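Local coordinates for protein aldose 1-epimerase (Caenorhabditis elegans, PDB 1LUR) that probably interconverts the alpha and beta anomers of aldose sugars, as expected of a GalM-like aldose 1-epimerase (mutarotase), at residues A[264-269]-A[334-339]; A[175-180]-A[256-261]; A[22-27]-A[36-41]; A[15-20]-A[145-150]. All blocks are in the same frame, centred on the assembly; numbering follows the deposited sequence.

Interaction 1: A[264-269]-A[334-339]; sequences GIELSI and TFSHVN
Leu267 holds CG anti to its backbone N (chi1 161°), while Phe335, on the neighbouring strand, holds CG anti to its carbonyl carbon (chi1 -56°), and their side chains lie side by side, pointing the same way. Leu267 CD1 touches the ring at Phe335 CE2, 3.8 Å away. Two bulky apolar residues suit this buried face, where Ile302 packs on Leu267 and Leu23 and Leu49 on Phe335. His337 projects to the same face but is only partly buried, and its NE2 finds a polar partner in Pro40 O. Strands 265-271 and 327-337 are antiparallel neighbours in the large sheet of the all-beta galactose mutarotase fold; the axes of 265-269 and 334-337 run at 148°. Glu266 and Ser336 form one hydrogen-bonded pair, with Glu266 N 2.9 Å from Ser336 O. Ser268 and Thr334 form the next, in which the bond from Thr334 N to Ser268 O is nearly straight. Val338 N extends the ladder past the strand end to Gly264 O, 3.0 Å away. Gly264 has a positive phi, which side chains disfavour, and Val338 CG1 packs 3.5 Å from Gly264 CA. Polar side chains (Glu266, Ser268, Thr334 and Ser336) occupy the opposite, partly exposed face. There Ser268 OG comes within 3.2 Å of Thr334 CB, and Thr334 OG1 bonds to Gln152. One water donates to Thr334 O at 2.6 Å and also bonds to Ser336 OG; another links Ser268 O with Thr334 OG1. The extended chain of Glu266 crosses Val338 at about a right angle, bringing OE2 3.9 Å from Val338 CB.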
loop_
_atom_site.group_PDB
_atom_site.type_symbol
_atom_site.label_atom_id
_atom_site.label_comp_id
_atom_site.label_asym_id
_atom_site.label_seq_id
_atom_site.Cartn_x
_atom_site.Cartn_y
_atom_site.Cartn_z
ATOM N N GLY A 264 20.248 3.955 -10.110
ATOM C CA GLY A 264 19.812 5.117 -10.860
ATOM C C GLY A 264 18.316 5.131 -11.118
ATOM O O GLY A 264 17.815 5.986 -11.854
ATOM N N ILE A 265 17.597 4.185 -10.521
ATOM C CA ILE A 265 16.150 4.112 -10.702
ATOM C C ILE A 265 15.432 5.016 -9.706
ATOM O O ILE A 265 15.767 5.055 -8.520
ATOM C CB ILE A 265 15.623 2.667 -10.527
ATOM C CG1 ILE A 265 16.152 1.780 -11.657
ATOM C CG2 ILE A 265 14.095 2.661 -10.520
ATOM C CD1 ILE A 265 15.744 0.333 -11.535
ATOM N N GLU A 266 14.444 5.751 -10.199
ATOM C CA GLU A 266 13.685 6.651 -9.350
ATOM C C GLU A 266 12.195 6.360 -9.472
ATOM O O GLU A 266 11.716 5.933 -10.525
ATOM C CB GLU A 266 13.976 8.101 -9.734
ATOM C CG GLU A 266 13.161 9.131 -8.981
ATOM C CD GLU A 266 13.678 10.538 -9.194
ATOM O OE1 GLU A 266 12.991 11.500 -8.787
ATOM O OE2 GLU A 266 14.780 10.682 -9.766
ATOM N N LEU A 267 11.477 6.573 -8.375
ATOM C CA LEU A 267 10.040 6.349 -8.312
ATOM C C LEU A 267 9.392 7.594 -7.727
ATOM O O LEU A 267 9.806 8.072 -6.672
ATOM C CB LEU A 267 9.727 5.147 -7.417
ATOM C CG LEU A 267 8.292 5.039 -6.893
ATOM C CD1 LEU A 267 7.353 4.819 -8.069
ATOM C CD2 LEU A 267 8.168 3.901 -5.889
ATOM N N SER A 268 8.394 8.132 -8.420
ATOM C CA SER A 268 7.698 9.320 -7.945
ATOM C C SER A 268 6.235 8.923 -7.834
ATOM O O SER A 268 5.729 8.155 -8.654
ATOM C CB SER A 268 7.852 10.483 -8.930
ATOM O OG SER A 268 7.085 10.270 -10.101
ATOM N N ILE A 269 5.556 9.448 -6.824
ATOM C CA ILE A 269 4.149 9.127 -6.620
ATOM C C ILE A 269 3.235 10.326 -6.413
ATOM O O ILE A 269 3.617 11.333 -5.822
ATOM C CB ILE A 269 3.979 8.201 -5.382
ATOM C CG1 ILE A 269 4.643 6.852 -5.646
ATOM C CG2 ILE A 269 2.500 8.034 -5.041
ATOM C CD1 ILE A 269 4.638 5.927 -4.435
ATOM N N THR A 334 5.367 6.744 -11.126
ATOM C CA THR A 334 6.110 7.071 -12.339
ATOM C C THR A 334 7.541 6.602 -12.149
ATOM O O THR A 334 8.191 6.965 -11.169
ATOM C CB THR A 334 6.129 8.587 -12.619
ATOM O OG1 THR A 334 4.793 9.057 -12.821
ATOM C CG2 THR A 334 6.950 8.882 -13.871
ATOM N N PHE A 335 8.027 5.790 -13.084
ATOM C CA PHE A 335 9.383 5.274 -13.015
ATOM C C PHE A 335 10.277 6.014 -14.001
ATOM O O PHE A 335 9.895 6.241 -15.150
ATOM C CB PHE A 335 9.386 3.775 -13.308
ATOM C CG PHE A 335 8.490 2.987 -12.397
ATOM C CD1 PHE A 335 7.162 2.745 -12.740
ATOM C CD2 PHE A 335 8.957 2.536 -11.166
ATOM C CE1 PHE A 335 6.312 2.069 -11.870
ATOM C CE2 PHE A 335 8.114 1.857 -10.285
ATOM C CZ PHE A 335 6.788 1.626 -10.640
ATOM N N SER A 336 11.460 6.400 -13.538
ATOM C CA SER A 336 12.414 7.121 -14.371
ATOM C C SER A 336 13.834 6.896 -13.873
ATOM O O SER A 336 14.095 5.974 -13.096
ATOM C CB SER A 336 12.106 8.615 -14.331
ATOM O OG SER A 336 12.289 9.123 -13.017
ATOM N N HIS A 337 14.753 7.743 -14.327
ATOM C CA HIS A 337 16.145 7.634 -13.918
ATOM C C HIS A 337 16.664 8.966 -13.394
ATOM O O HIS A 337 16.283 10.034 -13.877
ATOM C CB HIS A 337 17.014 7.159 -15.084
ATOM C CG HIS A 337 16.654 5.798 -15.592
ATOM N ND1 HIS A 337 15.601 5.578 -16.453
ATOM C CD2 HIS A 337 17.198 4.582 -15.347
ATOM C CE1 HIS A 337 15.511 4.286 -16.717
ATOM N NE2 HIS A 337 16.469 3.659 -16.059
ATOM N N VAL A 338 17.526 8.896 -12.388
ATOM C CA VAL A 338 18.102 10.091 -11.792
ATOM C C VAL A 338 19.311 10.542 -12.615
ATOM O O VAL A 338 20.421 10.035 -12.440
ATOM C CB VAL A 338 18.528 9.818 -10.327
ATOM C CG1 VAL A 338 19.378 8.556 -10.256
ATOM C CG2 VAL A 338 19.292 11.003 -9.773
ATOM N N ASN A 339 19.094 11.481 -13.530
ATOM C CA ASN A 339 20.187 11.976 -14.361
ATOM C C ASN A 339 20.475 13.445 -14.066
ATOM O O ASN A 339 21.280 13.765 -13.186
ATOM C CB ASN A 339 19.861 11.801 -15.850
ATOM C CG ASN A 339 19.778 10.338 -16.267
ATOM O OD1 ASN A 339 20.677 9.545 -15.980
ATOM N ND2 ASN A 339 18.701 9.980 -16.958
HETATM O O HOH W 1 10.117 8.728 -11.386
HETATM O O HOH W 2 3.557 9.852 -10.426
#

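Interaction 2: A[175-180]-A[256-261]; sequences WNLDGS and LRFWSE
Leu177 and Phe258 carry the apolar part of a contact between the turn that follows strand 170-175 and strand 256-259, which belong to different sheets of this all-beta fold. Leu177 CD1 reaches Phe258 CD2 at 4.0 Å and comes closer still, 3.4 Å, to the carbonyl atom Phe258 O. The branched, buried leucine thus touches both the ring and the backbone of Phe258. Trp175 adds its CB, 4.1 Å from Phe258 CE2, and its carbonyl O lies at the edge of the same ring, near the ring plane. The indole itself leads away, to meet the ring of Tyr333. CG of Phe258 is anti to its backbone N (chi1 -173°), which brings it nearer the turn, and the ring also meets that of His186.

The polar interactions gather at the turn. Asn176 OD1 accepts from Gly179 N at 2.6 Å, an Asx motif, and a side chain at Gly179 would collide with the carbonyl O before it. Asp178 OD1 forms an Asx turn with Ser180 N and also accepts from Ser180 OG, so two donors grip OD1. Its other oxygen meets Ser260: Ser260 OG, which also bonds to Ser263 N, donates to the anti lone pair of Asp178 OD2 across a short 2.5 Å.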
loop_
_atom_site.group_PDB
_atom_site.type_symbol
_atom_site.label_atom_id
_atom_site.label_comp_id
_atom_site.label_asym_id
_atom_site.label_seq_id
_atom_site.Cartn_x
_atom_site.Cartn_y
_atom_site.Cartn_z
ATOM N N TRP A 175 8.907 -1.818 -1.674
ATOM C CA TRP A 175 9.850 -1.388 -2.700
ATOM C C TRP A 175 11.337 -1.404 -2.359
ATOM O O TRP A 175 11.750 -1.045 -1.259
ATOM C CB TRP A 175 9.472 0.011 -3.187
ATOM C CG TRP A 175 8.059 0.123 -3.656
ATOM C CD1 TRP A 175 6.959 0.384 -2.889
ATOM C CD2 TRP A 175 7.581 -0.048 -4.997
ATOM N NE1 TRP A 175 5.827 0.388 -3.668
ATOM C CE2 TRP A 175 6.180 0.125 -4.966
ATOM C CE3 TRP A 175 8.201 -0.332 -6.222
ATOM C CZ2 TRP A 175 5.385 0.024 -6.115
ATOM C CZ3 TRP A 175 7.411 -0.432 -7.363
ATOM C CH2 TRP A 175 6.019 -0.254 -7.299
ATOM N N ASN A 176 12.125 -1.822 -3.345
ATOM C CA ASN A 176 13.580 -1.918 -3.264
ATOM C C ASN A 176 13.977 -1.754 -4.728
ATOM O O ASN A 176 13.724 -2.633 -5.550
ATOM C CB ASN A 176 14.015 -3.291 -2.745
ATOM C CG ASN A 176 15.523 -3.429 -2.668
ATOM O OD1 ASN A 176 16.221 -3.292 -3.675
ATOM N ND2 ASN A 176 16.035 -3.696 -1.473
ATOM N N LEU A 177 14.591 -0.620 -5.046
ATOM C CA LEU A 177 15.008 -0.320 -6.410
ATOM C C LEU A 177 16.351 -0.828 -6.940
ATOM O O LEU A 177 16.602 -0.725 -8.140
ATOM C CB LEU A 177 14.942 1.197 -6.611
ATOM C CG LEU A 177 13.714 1.885 -5.998
ATOM C CD1 LEU A 177 13.767 3.384 -6.273
ATOM C CD2 LEU A 177 12.442 1.281 -6.574
ATOM N N ASP A 178 17.212 -1.380 -6.088
ATOM C CA ASP A 178 18.506 -1.862 -6.586
ATOM C C ASP A 178 18.952 -3.245 -6.128
ATOM O O ASP A 178 20.038 -3.702 -6.494
ATOM C CB ASP A 178 19.607 -0.852 -6.250
ATOM C CG ASP A 178 19.707 -0.571 -4.765
ATOM O OD1 ASP A 178 19.639 -1.532 -3.971
ATOM O OD2 ASP A 178 19.867 0.608 -4.389
ATOM N N GLY A 179 18.132 -3.910 -5.325
ATOM C CA GLY A 179 18.492 -5.232 -4.855
ATOM C C GLY A 179 19.363 -5.263 -3.615
ATOM O O GLY A 179 19.702 -6.343 -3.131
ATOM N N SER A 180 19.730 -4.097 -3.093
ATOM C CA SER A 180 20.567 -4.039 -1.897
ATOM C C SER A 180 19.914 -4.815 -0.756
ATOM O O SER A 180 18.698 -4.998 -0.738
ATOM C CB SER A 180 20.786 -2.587 -1.457
ATOM O OG SER A 180 21.606 -1.881 -2.376
ATOM N N LEU A 256 5.831 12.302 -3.440
ATOM C CA LEU A 256 6.903 11.450 -2.958
ATOM C C LEU A 256 7.837 11.014 -4.077
ATOM O O LEU A 256 7.395 10.676 -5.176
ATOM C CB LEU A 256 6.312 10.219 -2.263
ATOM C CG LEU A 256 7.261 9.093 -1.841
ATOM C CD1 LEU A 256 6.605 8.259 -0.752
ATOM C CD2 LEU A 256 7.607 8.220 -3.038
ATOM N N ARG A 257 9.132 11.025 -3.777
ATOM C CA ARG A 257 10.173 10.633 -4.724
ATOM C C ARG A 257 11.088 9.679 -3.962
ATOM O O ARG A 257 11.620 10.028 -2.908
ATOM C CB ARG A 257 10.948 11.867 -5.195
ATOM C CG ARG A 257 10.042 12.991 -5.699
ATOM C CD ARG A 257 10.804 14.299 -5.887
ATOM N NE ARG A 257 9.910 15.442 -6.093
ATOM C CZ ARG A 257 9.066 15.912 -5.175
ATOM N NH1 ARG A 257 8.993 15.343 -3.977
ATOM N NH2 ARG A 257 8.291 16.954 -5.453
ATOM N N PHE A 258 11.254 8.475 -4.495
ATOM C CA PHE A 258 12.090 7.442 -3.887
ATOM C C PHE A 258 13.081 6.993 -4.960
ATOM O O PHE A 258 12.680 6.623 -6.063
ATOM C CB PHE A 258 11.183 6.282 -3.454
ATOM C CG PHE A 258 11.870 5.211 -2.650
ATOM C CD1 PHE A 258 12.657 5.536 -1.547
ATOM C CD2 PHE A 258 11.673 3.869 -2.958
ATOM C CE1 PHE A 258 13.234 4.533 -0.764
ATOM C CE2 PHE A 258 12.244 2.861 -2.182
ATOM C CZ PHE A 258 13.027 3.195 -1.080
ATOM N N TRP A 259 14.373 7.025 -4.652
ATOM C CA TRP A 259 15.359 6.612 -5.644
ATOM C C TRP A 259 16.643 6.033 -5.071
ATOM O O TRP A 259 16.916 6.138 -3.872
ATOM C CB TRP A 259 15.689 7.801 -6.557
ATOM C CG TRP A 259 16.465 8.900 -5.883
ATOM C CD1 TRP A 259 17.827 9.019 -5.810
ATOM C CD2 TRP A 259 15.928 10.027 -5.178
ATOM N NE1 TRP A 259 18.168 10.149 -5.105
ATOM C CE2 TRP A 259 17.023 10.786 -4.706
ATOM C CE3 TRP A 259 14.628 10.468 -4.897
ATOM C CZ2 TRP A 259 16.856 11.964 -3.969
ATOM C CZ3 TRP A 259 14.464 11.642 -4.163
ATOM C CH2 TRP A 259 15.573 12.375 -3.709
ATOM N N SER A 260 17.427 5.425 -5.955
ATOM C CA SER A 260 18.701 4.810 -5.600
ATOM C C SER A 260 19.801 5.293 -6.544
ATOM O O SER A 260 19.745 5.035 -7.748
ATOM C CB SER A 260 18.584 3.287 -5.699
ATOM O OG SER A 260 19.863 2.686 -5.807
ATOM N N GLU A 261 20.795 5.997 -6.005
ATOM C CA GLU A 261 21.889 6.495 -6.837
ATOM C C GLU A 261 22.609 5.298 -7.437
ATOM O O GLU A 261 23.206 5.390 -8.511
ATOM C CB GLU A 261 22.866 7.338 -6.010
ATOM C CG GLU A 261 22.258 8.624 -5.465
ATOM C CD GLU A 261 23.221 9.411 -4.594
ATOM O OE1 GLU A 261 23.901 8.793 -3.747
ATOM O OE2 GLU A 261 23.283 10.651 -4.742
#

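Interaction 3: A[22-27]-A[36-41]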
loop_
_atom_site.group_PDB
_atom_site.type_symbol
_atom_site.label_atom_id
_atom_site.label_comp_id
_atom_site.label_asym_id
_atom_site.label_seq_id
_atom_site.Cartn_x
_atom_site.Cartn_y
_atom_site.Cartn_z
ATOM N N GLY A 22 9.677 -1.013 -21.831
ATOM C CA GLY A 22 10.429 -1.791 -20.864
ATOM C C GLY A 22 9.897 -1.811 -19.442
ATOM O O GLY A 22 10.655 -2.066 -18.510
ATOM N N LEU A 23 8.608 -1.528 -19.270
ATOM C CA LEU A 23 7.980 -1.527 -17.947
ATOM C C LEU A 23 6.996 -2.687 -17.924
ATOM O O LEU A 23 6.082 -2.746 -18.743
ATOM C CB LEU A 23 7.229 -0.213 -17.697
ATOM C CG LEU A 23 6.317 -0.120 -16.463
ATOM C CD1 LEU A 23 7.124 -0.286 -15.175
ATOM C CD2 LEU A 23 5.612 1.230 -16.473
ATOM N N THR A 24 7.188 -3.618 -16.999
ATOM C CA THR A 24 6.302 -4.766 -16.899
ATOM C C THR A 24 5.811 -4.936 -15.462
ATOM O O THR A 24 6.542 -4.688 -14.506
ATOM C CB THR A 24 7.021 -6.068 -17.350
ATOM O OG1 THR A 24 7.513 -5.902 -18.687
ATOM C CG2 THR A 24 6.063 -7.252 -17.334
ATOM N N ALA A 25 4.559 -5.349 -15.324
ATOM C CA ALA A 25 3.962 -5.558 -14.013
ATOM C C ALA A 25 3.265 -6.908 -14.011
ATOM O O ALA A 25 2.575 -7.260 -14.966
ATOM C CB ALA A 25 2.957 -4.455 -13.710
ATOM N N THR A 26 3.457 -7.671 -12.944
ATOM C CA THR A 26 2.829 -8.975 -12.843
ATOM C C THR A 26 1.863 -8.949 -11.662
ATOM O O THR A 26 2.257 -8.651 -10.537
ATOM C CB THR A 26 3.869 -10.080 -12.632
ATOM O OG1 THR A 26 4.818 -10.050 -13.706
ATOM C CG2 THR A 26 3.194 -11.441 -12.609
ATOM N N LEU A 27 0.599 -9.254 -11.933
ATOM C CA LEU A 27 -0.427 -9.264 -10.900
ATOM C C LEU A 27 -0.910 -10.676 -10.579
ATOM O O LEU A 27 -0.700 -11.611 -11.354
ATOM C CB LEU A 27 -1.617 -8.413 -11.338
ATOM C CG LEU A 27 -1.335 -6.955 -11.716
ATOM C CD1 LEU A 27 -0.514 -6.300 -10.613
ATOM C CD2 LEU A 27 -0.586 -6.888 -13.045
ATOM N N LYS A 36 5.135 -8.544 -9.268
ATOM C CA LYS A 36 6.431 -8.073 -9.743
ATOM C C LYS A 36 6.270 -6.777 -10.511
ATOM O O LYS A 36 5.175 -6.441 -10.961
ATOM C CB LYS A 36 7.063 -9.083 -10.700
ATOM C CG LYS A 36 7.054 -10.533 -10.266
ATOM C CD LYS A 36 7.433 -11.428 -11.450
ATOM C CE LYS A 36 8.722 -10.952 -12.119
ATOM N NZ LYS A 36 9.077 -11.766 -13.317
ATOM N N LEU A 37 7.385 -6.071 -10.672
ATOM C CA LEU A 37 7.435 -4.803 -11.392
ATOM C C LEU A 37 8.884 -4.613 -11.845
ATOM O O LEU A 37 9.741 -4.182 -11.070
ATOM C CB LEU A 37 6.999 -3.642 -10.498
ATOM C CG LEU A 37 6.695 -2.334 -11.239
ATOM C CD1 LEU A 37 5.893 -1.431 -10.345
ATOM C CD2 LEU A 37 7.975 -1.652 -11.673
ATOM N N THR A 38 9.151 -4.944 -13.105
ATOM C CA THR A 38 10.491 -4.819 -13.662
ATOM C C THR A 38 10.686 -3.528 -14.448
ATOM O O THR A 38 9.789 -3.079 -15.160
ATOM C CB THR A 38 10.801 -6.015 -14.581
ATOM O OG1 THR A 38 9.840 -6.062 -15.642
ATOM C CG2 THR A 38 10.726 -7.312 -13.798
ATOM N N PHE A 39 11.875 -2.944 -14.319
ATOM C CA PHE A 39 12.214 -1.702 -15.006
ATOM C C PHE A 39 13.733 -1.627 -15.147
ATOM O O PHE A 39 14.462 -1.836 -14.180
ATOM C CB PHE A 39 11.712 -0.511 -14.192
ATOM C CG PHE A 39 11.724 0.792 -14.939
ATOM C CD1 PHE A 39 10.861 0.999 -16.009
ATOM C CD2 PHE A 39 12.570 1.825 -14.550
ATOM C CE1 PHE A 39 10.834 2.220 -16.682
ATOM C CE2 PHE A 39 12.553 3.053 -15.214
ATOM C CZ PHE A 39 11.683 3.250 -16.281
ATOM N N PRO A 40 14.232 -1.318 -16.352
ATOM C CA PRO A 40 15.682 -1.235 -16.553
ATOM C C PRO A 40 16.362 -0.134 -15.741
ATOM O O PRO A 40 15.838 0.972 -15.618
ATOM C CB PRO A 40 15.806 -1.014 -18.056
ATOM C CG PRO A 40 14.569 -0.222 -18.375
ATOM C CD PRO A 40 13.505 -0.945 -17.579
ATOM N N ASP A 41 17.530 -0.444 -15.185
ATOM C CA ASP A 41 18.275 0.530 -14.391
ATOM C C ASP A 41 19.090 1.439 -15.308
ATOM O O ASP A 41 18.942 1.397 -16.528
ATOM C CB ASP A 41 19.216 -0.177 -13.406
ATOM C CG ASP A 41 20.167 -1.138 -14.094
ATOM O OD1 ASP A 41 20.606 -0.834 -15.220
ATOM O OD2 ASP A 41 20.483 -2.194 -13.505
HETATM O O HOH W 3 10.527 -4.610 -17.775
#
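The Phe39 ring is met obliquely by Leu23 CD1, which lies 4.0 Å from Phe39 CD1, and the ring of His337 joins it from beyond the two strands. The other ring, that of Pro40, brings CD to 3.2 Å from Gly22 O. Gly22 suits this place because its backbone angles would press any CB into the oxygen of the residue before. Leu23 CD1 also packs against Leu37 CD2 at 3.9 Å, on the buried side where Phe335 touches both leucines. On the other face of the sheet Thr24 and Thr38 stand side by side, and Thr38 OG1, set between backbone N and carbonyl carbon (chi1 59°), approaches Thr24 CB to 3.3 Å. A water donates to Gly22 O and bonds to Thr38 OG1. Lys36 and Thr26 also point the same way, with Lys36 CD 3.7 Å from Thr26 OG1 before the lysine's end leads away. An alanine here, keeping only CB, would lose the CG and CD contacts and is likely to open a gap beside the Thr26 hydroxyl. Backbone bonds tie both pairs, Thr24 N to Thr38 O at 3.2 Å and Thr26 N to Lys36 O at 2.9 Å, as the antiparallel ladder of a beta hairpin requires, here in the four-stranded sheet near the N-terminus.

Interaction 4: A[15-20]-A[145-150]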
loop_
_atom_site.group_PDB
_atom_site.type_symbol
_atom_site.label_atom_id
_atom_site.label_comp_id
_atom_site.label_asym_id
_atom_site.label_seq_id
_atom_site.Cartn_x
_atom_site.Cartn_y
_atom_site.Cartn_z
ATOM N N ILE A 15 -0.628 -12.748 -13.827
ATOM C CA ILE A 15 -1.104 -12.039 -15.003
ATOM C C ILE A 15 -0.094 -10.934 -15.281
ATOM O O ILE A 15 0.262 -10.170 -14.384
ATOM C CB ILE A 15 -2.484 -11.409 -14.764
ATOM C CG1 ILE A 15 -3.486 -12.494 -14.363
ATOM C CG2 ILE A 15 -2.950 -10.685 -16.018
ATOM C CD1 ILE A 15 -4.884 -11.969 -14.070
ATOM N N GLU A 16 0.376 -10.854 -16.519
ATOM C CA GLU A 16 1.349 -9.836 -16.879
ATOM C C GLU A 16 0.816 -8.745 -17.795
ATOM O O GLU A 16 0.002 -9.002 -18.685
ATOM C CB GLU A 16 2.569 -10.485 -17.537
ATOM C CG GLU A 16 3.620 -10.992 -16.561
ATOM C CD GLU A 16 4.820 -11.607 -17.263
ATOM O OE1 GLU A 16 5.376 -10.966 -18.186
ATOM O OE2 GLU A 16 5.218 -12.729 -16.885
ATOM N N ILE A 17 1.275 -7.522 -17.551
ATOM C CA ILE A 17 0.878 -6.364 -18.341
ATOM C C ILE A 17 2.164 -5.594 -18.578
ATOM O O ILE A 17 3.112 -5.709 -17.797
ATOM C CB ILE A 17 -0.137 -5.451 -17.618
ATOM C CG1 ILE A 17 0.467 -4.883 -16.335
ATOM C CG2 ILE A 17 -1.406 -6.224 -17.327
ATOM C CD1 ILE A 17 -0.416 -3.844 -15.672
ATOM N N ALA A 18 2.216 -4.813 -19.649
ATOM C CA ALA A 18 3.429 -4.058 -19.928
ATOM C C ALA A 18 3.237 -3.000 -20.999
ATOM O O ALA A 18 2.290 -3.055 -21.784
ATOM C CB ALA A 18 4.541 -5.019 -20.347
ATOM N N ASN A 19 4.126 -2.019 -21.018
ATOM C CA ASN A 19 4.024 -0.971 -22.018
ATOM C C ASN A 19 5.055 -1.304 -23.095
ATOM O O ASN A 19 5.561 -2.425 -23.139
ATOM C CB ASN A 19 4.291 0.412 -21.416
ATOM C CG ASN A 19 5.677 0.545 -20.842
ATOM O OD1 ASN A 19 6.508 -0.362 -20.954
ATOM N ND2 ASN A 19 5.945 1.687 -20.219
ATOM N N LYS A 20 5.371 -0.344 -23.950
ATOM C CA LYS A 20 6.338 -0.582 -25.015
ATOM C C LYS A 20 7.742 -0.052 -24.732
ATOM O O LYS A 20 8.610 -0.116 -25.605
ATOM C CB LYS A 20 5.825 0.040 -26.315
ATOM C CG LYS A 20 4.497 -0.502 -26.808
ATOM C CD LYS A 20 4.642 -1.908 -27.356
ATOM C CE LYS A 20 3.404 -2.308 -28.144
ATOM N NZ LYS A 20 3.124 -1.308 -29.217
ATOM N N TYR A 145 -4.982 -2.155 -12.439
ATOM C CA TYR A 145 -3.561 -1.873 -12.547
ATOM C C TYR A 145 -3.367 -1.606 -14.033
ATOM O O TYR A 145 -3.779 -2.418 -14.868
ATOM C CB TYR A 145 -2.703 -3.070 -12.152
ATOM C CG TYR A 145 -2.659 -3.372 -10.679
ATOM C CD1 TYR A 145 -3.548 -4.287 -10.109
ATOM C CD2 TYR A 145 -1.679 -2.806 -9.863
ATOM C CE1 TYR A 145 -3.453 -4.642 -8.765
ATOM C CE2 TYR A 145 -1.577 -3.154 -8.512
ATOM C CZ TYR A 145 -2.466 -4.078 -7.975
ATOM O OH TYR A 145 -2.346 -4.462 -6.659
ATOM N N THR A 146 -2.752 -0.477 -14.360
ATOM C CA THR A 146 -2.516 -0.120 -15.750
ATOM C C THR A 146 -1.135 0.499 -15.922
ATOM O O THR A 146 -0.678 1.260 -15.072
ATOM C CB THR A 146 -3.569 0.904 -16.230
ATOM O OG1 THR A 146 -4.884 0.343 -16.097
ATOM C CG2 THR A 146 -3.321 1.297 -17.692
ATOM N N VAL A 147 -0.457 0.143 -17.005
ATOM C CA VAL A 147 0.867 0.688 -17.280
ATOM C C VAL A 147 0.696 1.468 -18.578
ATOM O O VAL A 147 -0.083 1.063 -19.441
ATOM C CB VAL A 147 1.921 -0.414 -17.485
ATOM C CG1 VAL A 147 2.268 -1.060 -16.154
ATOM C CG2 VAL A 147 1.398 -1.457 -18.472
ATOM N N ASN A 148 1.401 2.587 -18.717
ATOM C CA ASN A 148 1.279 3.384 -19.938
ATOM C C ASN A 148 2.621 3.783 -20.540
ATOM O O ASN A 148 3.675 3.434 -20.014
ATOM C CB ASN A 148 0.452 4.644 -19.674
ATOM C CG ASN A 148 1.041 5.515 -18.581
ATOM O OD1 ASN A 148 2.257 5.672 -18.475
ATOM N ND2 ASN A 148 0.171 6.109 -17.775
ATOM N N ASP A 149 2.559 4.525 -21.646
ATOM C CA ASP A 149 3.748 4.992 -22.359
ATOM C C ASP A 149 4.560 6.038 -21.609
ATOM O O ASP A 149 5.651 6.405 -22.036
ATOM C CB ASP A 149 3.355 5.546 -23.737
ATOM C CG ASP A 149 2.240 6.574 -23.659
ATOM O OD1 ASP A 149 2.375 7.557 -22.898
ATOM O OD2 ASP A 149 1.223 6.400 -24.363
ATOM N N ARG A 150 4.023 6.524 -20.495
ATOM C CA ARG A 150 4.717 7.525 -19.695
ATOM C C ARG A 150 5.484 6.809 -18.587
ATOM O O ARG A 150 5.966 7.434 -17.644
ATOM C CB ARG A 150 3.704 8.501 -19.093
ATOM C CG ARG A 150 2.878 9.262 -20.125
ATOM C CD ARG A 150 1.769 10.060 -19.454
ATOM N NE ARG A 150 2.294 10.967 -18.436
ATOM C CZ ARG A 150 1.541 11.643 -17.569
ATOM N NH1 ARG A 150 0.218 11.519 -17.589
ATOM N NH2 ARG A 150 2.116 12.443 -16.677
#
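Ile17 and Val147 face each other from two different sheets, and their side chains cross obliquely. The touching is done by Ile17 CD1, at the far end of the longer branch, which lies 3.9 Å from Val147 CG1. The same methyl comes 3.7 Å from Tyr145 O, so it meets the opposing strand's backbone as well as its side chains. Val147 turns its second methyl, CG2, to the main chain opposite, 3.5 Å from Ala18 C. Branched aliphatic residues suit this buried seam, being compact and at home in strands. Tyr145 lends mainly its CB, since its ring leads away to a hydroxyl bond with Ala32 O.

Past the strand ends the contact turns polar. Asn19 holds CG in the crowded position between backbone N and carbonyl carbon (chi1 62°). Its ND2 donates to Asn148 O at 2.9 Å along a nearly straight bond (168°), with that oxygen in the amide plane. ND2 also serves Asn151 OD1, and Asn19 OD1 accepts from Leu23 N, so the amide is held at both ends. An alanine here would probably leave Asn148 O without this donor and free the turn at Leu23 to shift. Asn148 itself bends its chain through an Asx turn, OD1 accepting from Arg150 N at 2.8 Å. With strand axes 36° apart and 6.8 Å at closest, this is a sheet-to-sheet contact, side chains of the four-stranded sheet's outermost strand meeting the nine-stranded sheet.

In the fold
Interactions 1 and 3 are backbone ladders within a sheet, each with an apolar buried face and a hydroxyl-bearing, water-touched one; interactions 2 and 4 join different sheets and rest on side chains, with a polar bond where the chain turns. Interaction 2 is the most buried, whereas the other three are partly buried. Strands 256-259 and 265-271 are sheet neighbours, so interactions 1 and 2 are joined by backbone bonds, and strands 15-18 and 24-28 tie interaction 4 to interaction 3 in the same way. Interactions 1 and 3 meet through Phe335 against Leu37 and a hydrogen bond from His337 to Pro40 O. Interaction 4 stands apart from interaction 2, their centres about 20 Å apart.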